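Local coordinates for glutathione S-transferase omega-like 2 (Saccharomyces cerevisiae, PDB 5LKB), which acts as a glutathione-dependent 1-Cys thiol transferase and reduces dehydroascorbate and dimethylarsinic acid, but does not act on the standard substrate 1-chloro-2,4-dinitrobenzene, at residues R155-V160 / V170-S175; T197-A202 / D281-A286. All coordinates share one frame; numbering follows the deposited sequence.

Contact 1: R155-V160 / V170-S175; sequences RFTVPV and VNNESS. With GOL (glycerol), chain D.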
loop_
_atom_site.group_PDB
_atom_site.type_symbol
_atom_site.label_atom_id
_atom_site.label_comp_id
_atom_site.label_asym_id
_atom_site.label_seq_id
_atom_site.Cartn_x
_atom_site.Cartn_y
_atom_site.Cartn_z
ATOM N N ARG A 155 -29.417 -2.745 -2.034
ATOM C CA ARG A 155 -28.529 -1.616 -2.289
ATOM C C ARG A 155 -28.785 -1.004 -3.658
ATOM O O ARG A 155 -29.062 -1.701 -4.629
ATOM C CB ARG A 155 -27.080 -2.063 -2.182
ATOM C CG ARG A 155 -26.711 -2.502 -0.742
ATOM C CD ARG A 155 -25.426 -3.270 -0.696
ATOM N NE ARG A 155 -24.258 -2.455 -1.018
ATOM C CZ ARG A 155 -23.408 -1.932 -0.122
ATOM N NH1 ARG A 155 -23.599 -2.108 1.183
ATOM N NH2 ARG A 155 -22.356 -1.218 -0.529
ATOM N N PHE A 156 -28.605 0.323 -3.713
ATOM C CA PHE A 156 -28.914 1.137 -4.872
ATOM C C PHE A 156 -27.653 1.265 -5.741
ATOM O O PHE A 156 -26.948 2.284 -5.730
ATOM C CB PHE A 156 -29.396 2.512 -4.428
ATOM C CG PHE A 156 -30.456 2.476 -3.400
ATOM C CD1 PHE A 156 -31.708 1.995 -3.719
ATOM C CD2 PHE A 156 -30.236 2.945 -2.129
ATOM C CE1 PHE A 156 -32.697 1.950 -2.760
ATOM C CE2 PHE A 156 -31.239 2.916 -1.173
ATOM C CZ PHE A 156 -32.484 2.427 -1.512
ATOM N N THR A 157 -27.351 0.208 -6.478
ATOM C CA THR A 157 -26.047 0.071 -7.125
ATOM C C THR A 157 -26.012 0.759 -8.480
ATOM O O THR A 157 -27.048 1.027 -9.105
ATOM C CB THR A 157 -25.697 -1.405 -7.324
ATOM O OG1 THR A 157 -26.789 -2.079 -7.991
ATOM C CG2 THR A 157 -25.441 -2.101 -6.000
ATOM N N VAL A 158 -24.775 1.105 -8.913
ATOM C CA VAL A 158 -24.490 1.452 -10.320
ATOM C C VAL A 158 -23.849 0.251 -10.993
ATOM O O VAL A 158 -23.253 -0.574 -10.328
ATOM C CB VAL A 158 -23.606 2.721 -10.476
ATOM C CG1 VAL A 158 -24.359 3.928 -9.984
ATOM C CG2 VAL A 158 -22.288 2.563 -9.679
ATOM N N PRO A 159 -23.942 0.138 -12.310
ATOM C CA PRO A 159 -24.621 0.967 -13.310
ATOM C C PRO A 159 -26.135 0.695 -13.359
ATOM O O PRO A 159 -26.593 -0.401 -12.980
ATOM C CB PRO A 159 -23.995 0.482 -14.613
ATOM C CG PRO A 159 -23.741 -0.889 -14.386
ATOM C CD PRO A 159 -23.310 -1.010 -12.971
ATOM N N VAL A 160 -26.872 1.659 -13.900
ATOM C CA VAL A 160 -28.300 1.503 -14.150
ATOM C C VAL A 160 -28.568 1.812 -15.611
ATOM O O VAL A 160 -28.219 2.895 -16.096
ATOM C CB VAL A 160 -29.110 2.417 -13.232
ATOM C CG1 VAL A 160 -30.587 2.422 -13.658
ATOM C CG2 VAL A 160 -28.999 1.974 -11.767
ATOM N N VAL A 170 -34.256 -1.114 -16.693
ATOM C CA VAL A 170 -34.229 -2.274 -17.582
ATOM C C VAL A 170 -33.335 -3.338 -16.990
ATOM O O VAL A 170 -33.712 -4.503 -16.826
ATOM C CB VAL A 170 -33.779 -1.884 -19.010
ATOM C CG1 VAL A 170 -33.615 -3.138 -19.914
ATOM C CG2 VAL A 170 -34.753 -0.834 -19.626
ATOM N N ASN A 171 -32.116 -2.936 -16.620
ATOM C CA ASN A 171 -31.107 -3.903 -16.226
ATOM C C ASN A 171 -30.100 -3.137 -15.376
ATOM O O ASN A 171 -29.684 -2.038 -15.771
ATOM C CB ASN A 171 -30.446 -4.531 -17.419
ATOM C CG ASN A 171 -29.686 -5.768 -17.101
ATOM O OD1 ASN A 171 -28.655 -5.689 -16.400
ATOM N ND2 ASN A 171 -30.094 -6.920 -17.621
ATOM N N ASN A 172 -29.731 -3.706 -14.209
ATOM C CA ASN A 172 -28.670 -3.158 -13.358
ATOM C C ASN A 172 -27.582 -4.187 -13.100
ATOM O O ASN A 172 -26.828 -4.065 -12.113
ATOM C CB ASN A 172 -29.231 -2.513 -12.101
ATOM C CG ASN A 172 -29.675 -3.514 -11.079
ATOM O OD1 ASN A 172 -29.968 -4.691 -11.441
ATOM N ND2 ASN A 172 -29.741 -3.081 -9.785
ATOM N N GLU A 173 -27.377 -5.109 -14.011
ATOM C CA GLU A 173 -26.303 -6.099 -13.951
ATOM C C GLU A 173 -25.297 -5.770 -15.039
ATOM O O GLU A 173 -25.548 -5.953 -16.218
ATOM C CB GLU A 173 -26.892 -7.513 -14.052
ATOM C CG GLU A 173 -25.905 -8.615 -14.230
ATOM C CD GLU A 173 -24.778 -8.526 -13.181
ATOM O OE1 GLU A 173 -25.090 -8.423 -11.966
ATOM O OE2 GLU A 173 -23.586 -8.572 -13.571
ATOM N N SER A 174 -24.074 -5.373 -14.639
ATOM C CA SER A 174 -23.137 -4.894 -15.651
ATOM C C SER A 174 -22.811 -5.978 -16.684
ATOM O O SER A 174 -22.512 -5.661 -17.840
ATOM C CB SER A 174 -21.839 -4.350 -14.990
ATOM O OG SER A 174 -21.063 -5.400 -14.391
ATOM N N SER A 175 -22.791 -7.258 -16.284
ATOM C CA SER A 175 -22.385 -8.308 -17.201
ATOM C C SER A 175 -23.436 -8.471 -18.298
ATOM O O SER A 175 -23.082 -8.943 -19.387
ATOM C CB SER A 175 -22.204 -9.639 -16.463
ATOM O OG SER A 175 -23.421 -10.132 -15.903
HETATM C C1 GOL D . -22.246 -5.544 -10.811
HETATM O O1 GOL D . -22.055 -6.218 -12.036
HETATM C C2 GOL D . -23.715 -5.102 -10.786
HETATM O O2 GOL D . -23.991 -4.327 -11.957
HETATM C C3 GOL D . -24.027 -4.285 -9.543
HETATM O O3 GOL D . -23.065 -3.230 -9.398
HETATM O O HOH W 1 -26.188 -1.909 -10.674
#

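Contact 2: T197-A202 / D281-A286; sequences TDLVPA and DQLTEA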
loop_
_atom_site.group_PDB
_atom_site.type_symbol
_atom_site.label_atom_id
_atom_site.label_comp_id
_atom_site.label_asym_id
_atom_site.label_seq_id
_atom_site.Cartn_x
_atom_site.Cartn_y
_atom_site.Cartn_z
ATOM N N THR A 197 -18.379 -4.331 -35.177
ATOM C CA THR A 197 -17.606 -4.680 -33.998
ATOM C C THR A 197 -18.404 -5.693 -33.182
ATOM O O THR A 197 -19.602 -5.513 -32.958
ATOM C CB THR A 197 -17.341 -3.417 -33.174
ATOM O OG1 THR A 197 -16.462 -2.533 -33.889
ATOM C CG2 THR A 197 -16.673 -3.747 -31.919
ATOM N N ASP A 198 -17.737 -6.781 -32.782
ATOM C CA ASP A 198 -18.346 -7.821 -31.967
ATOM C C ASP A 198 -17.410 -8.209 -30.828
ATOM O O ASP A 198 -16.378 -8.856 -31.046
ATOM C CB ASP A 198 -18.678 -9.055 -32.832
ATOM C CG ASP A 198 -19.578 -10.038 -32.119
ATOM O OD1 ASP A 198 -19.826 -9.947 -30.873
ATOM O OD2 ASP A 198 -20.092 -10.977 -32.808
ATOM N N LEU A 199 -17.824 -7.879 -29.625
ATOM C CA LEU A 199 -17.024 -8.131 -28.420
ATOM C C LEU A 199 -17.200 -9.543 -27.880
ATOM O O LEU A 199 -16.475 -9.967 -26.983
ATOM C CB LEU A 199 -17.360 -7.049 -27.393
ATOM C CG LEU A 199 -16.933 -5.641 -27.807
ATOM C CD1 LEU A 199 -17.568 -4.610 -26.936
ATOM C CD2 LEU A 199 -15.455 -5.485 -27.775
ATOM N N VAL A 200 -18.118 -10.317 -28.437
ATOM C CA VAL A 200 -18.385 -11.689 -27.995
ATOM C C VAL A 200 -18.571 -12.547 -29.258
ATOM O O VAL A 200 -19.662 -13.105 -29.498
ATOM C CB VAL A 200 -19.609 -11.738 -27.084
ATOM C CG1 VAL A 200 -19.674 -13.097 -26.443
ATOM C CG2 VAL A 200 -19.516 -10.638 -25.983
ATOM N N PRO A 201 -17.542 -12.671 -30.087
ATOM C CA PRO A 201 -17.667 -13.502 -31.306
ATOM C C PRO A 201 -17.957 -14.965 -30.996
ATOM O O PRO A 201 -17.426 -15.565 -30.061
ATOM C CB PRO A 201 -16.302 -13.352 -31.993
ATOM C CG PRO A 201 -15.372 -12.816 -30.958
ATOM C CD PRO A 201 -16.206 -12.069 -29.959
ATOM N N ALA A 202 -18.761 -15.576 -31.867
ATOM C CA ALA A 202 -19.194 -16.939 -31.625
ATOM C C ALA A 202 -18.038 -17.901 -31.448
ATOM O O ALA A 202 -18.113 -18.821 -30.626
ATOM C CB ALA A 202 -19.992 -17.398 -32.854
ATOM N N ASP A 281 -7.280 -13.579 -30.467
ATOM C CA ASP A 281 -6.338 -12.629 -31.033
ATOM C C ASP A 281 -6.975 -11.276 -31.339
ATOM O O ASP A 281 -6.433 -10.502 -32.120
ATOM C CB ASP A 281 -5.685 -13.243 -32.274
ATOM C CG ASP A 281 -6.684 -13.576 -33.347
ATOM O OD1 ASP A 281 -7.900 -13.550 -33.079
ATOM O OD2 ASP A 281 -6.255 -13.866 -34.483
ATOM N N GLN A 282 -8.121 -10.972 -30.720
ATOM C CA GLN A 282 -8.808 -9.700 -30.890
ATOM C C GLN A 282 -9.357 -9.229 -29.534
ATOM O O GLN A 282 -9.550 -10.023 -28.607
ATOM C CB GLN A 282 -9.998 -9.845 -31.877
ATOM C CG GLN A 282 -11.037 -10.780 -31.295
ATOM C CD GLN A 282 -12.331 -10.878 -32.079
ATOM O OE1 GLN A 282 -12.471 -11.745 -32.920
ATOM N NE2 GLN A 282 -13.303 -10.022 -31.752
ATOM N N LEU A 283 -9.679 -7.928 -29.483
ATOM C CA LEU A 283 -10.332 -7.350 -28.316
ATOM C C LEU A 283 -11.717 -7.942 -28.133
ATOM O O LEU A 283 -12.536 -7.980 -29.061
ATOM C CB LEU A 283 -10.422 -5.851 -28.476
ATOM C CG LEU A 283 -11.112 -5.010 -27.402
ATOM C CD1 LEU A 283 -10.205 -4.933 -26.228
ATOM C CD2 LEU A 283 -11.490 -3.607 -27.872
ATOM N N THR A 284 -11.985 -8.402 -26.945
ATOM C CA THR A 284 -13.256 -8.952 -26.541
ATOM C C THR A 284 -13.694 -8.405 -25.199
ATOM O O THR A 284 -12.928 -7.735 -24.461
ATOM C CB THR A 284 -13.245 -10.484 -26.468
ATOM O OG1 THR A 284 -12.628 -10.911 -25.237
ATOM C CG2 THR A 284 -12.578 -11.128 -27.703
ATOM N N GLU A 285 -14.928 -8.747 -24.863
ATOM C CA GLU A 285 -15.508 -8.475 -23.560
ATOM C C GLU A 285 -14.627 -8.967 -22.408
ATOM O O GLU A 285 -14.639 -8.366 -21.322
ATOM C CB GLU A 285 -16.838 -9.210 -23.477
ATOM C CG GLU A 285 -17.512 -9.116 -22.182
ATOM C CD GLU A 285 -18.797 -9.949 -22.158
ATOM O OE1 GLU A 285 -18.817 -11.014 -21.502
ATOM O OE2 GLU A 285 -19.780 -9.501 -22.783
ATOM N N ALA A 286 -13.919 -10.081 -22.612
ATOM C CA ALA A 286 -13.058 -10.605 -21.545
ATOM C C ALA A 286 -12.012 -9.571 -21.179
ATOM O O ALA A 286 -11.681 -9.410 -19.991
ATOM C CB ALA A 286 -12.356 -11.887 -22.000
#

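Contact 1: R155-V160 / V170-S175
Asn172 CA meets Pro159 O in a CA-H...O contact (3.5 Å), and the CA atoms of Val160 and Asn172 come to 4.7 Å; no direct hydrogen bond joins the segments. This is the glutathione site of the thioredoxin-fold domain: a cis-proline loop enters strand 160-163 and faces the start of helix 174-182. The peptide bond before Pro159 is cis, as in other thioredoxin-fold proteins, and the Pro159 ring lies near the nucleophile Cys46. Pro159 CG packs on Ser174 CB. One water joins the two backbones: it takes a bond from Thr157 OG1 and donates to Pro159 O and to Asn172 O, the last at 2.7 Å. Thr157 OG1 stands between its own N and carbonyl carbon (chi1 52°), which turns the hydroxyl to that water. The Asn172 and Thr157 side chains cross at about a right angle; Asn172 ND2 binds Tyr145 OH and its OD1 takes Phe20 N. Val158, Glu173 and Ser174 are glutathione-binding residues, and here glycerol, probably from the crystallisation liquor, sits against them. Its O3 donates to Val158 O (2.8 Å). Its O2 donates to Asn172 O and accepts from Ser174 N (2.9 Å), while O1 meets Ser174 OG at 2.7 Å. Asn171 OD1 accepts from Glu173 N in an Asx turn. Glu173 is the N-cap of helix 174-182, and its OE2 is gripped from opposite faces of the carboxylate plane by Ser175 OG (2.8 Å) and Ser175 N (3.1 Å).

Contact 2: T197-A202 / D281-A286
Gln282 CG sits between its own N and carbonyl carbon (chi1 64°), and the extended chain beyond it carries the amide alongside Pro201. The two side chains run past each other in opposite directions, with Pro201 CG 3.6 Å from Gln282 NE2. Glu285 CG is anti to the backbone N (chi1 176°), and its extended chain takes the carboxylate across Val200, whose CG2 lies 3.4 Å from Glu285 OE2. Glu285 is a buried residue. Its OE2 forms a salt bridge with Arg179, and its OE1 accepts from Asn212 ND2. Between these two side-chain pairs, one backbone bond ties the segments: Glu285 N donates to Leu199 O at 2.9 Å, nearly straight at 173°. Thr284 CB rests on the same oxygen, 3.3 Å away. The contact joins the loop between helices 192-196 and 205-220 to the start of helix 285-304, in the all-helical C-terminal part of the GST fold. Thr284 is the N-cap of that helix, with OG1 accepting from Ala286 N at 3.0 Å. Leu199 CD2 approaches Leu283 CG at 4.4 Å, and both leucines also touch Leu58 of helix 47-58, in the thioredoxin-fold domain. Asp198 shapes the loop as an Asx turn: Val200 N reaches Asp198 OD1 from above the carboxylate plane, at 3.0 Å, and Asn182 ND2 donates to the same oxygen.

Overall arrangement
The two contacts follow one another along the chain. Their centres are 22 Å apart and their nearest atoms about 5 Å apart, without touching. Contact 1 lies in the glutathione site, with the Pro159 side chain about 5 Å from that of Cys46. Contact 2 lies farther from it: the Glu285 side chain is about 9 Å from that of Ser174. Helix 174-182 connects them. It starts at contact 1, and its Arg179 and Asn182 bind residues of contact 2. Helix 47-58 also touches both, through Thr52 at Pro159 and Leu58 at Leu199. The same two helices thus run from the glutathione pocket to the junction with the helical domain.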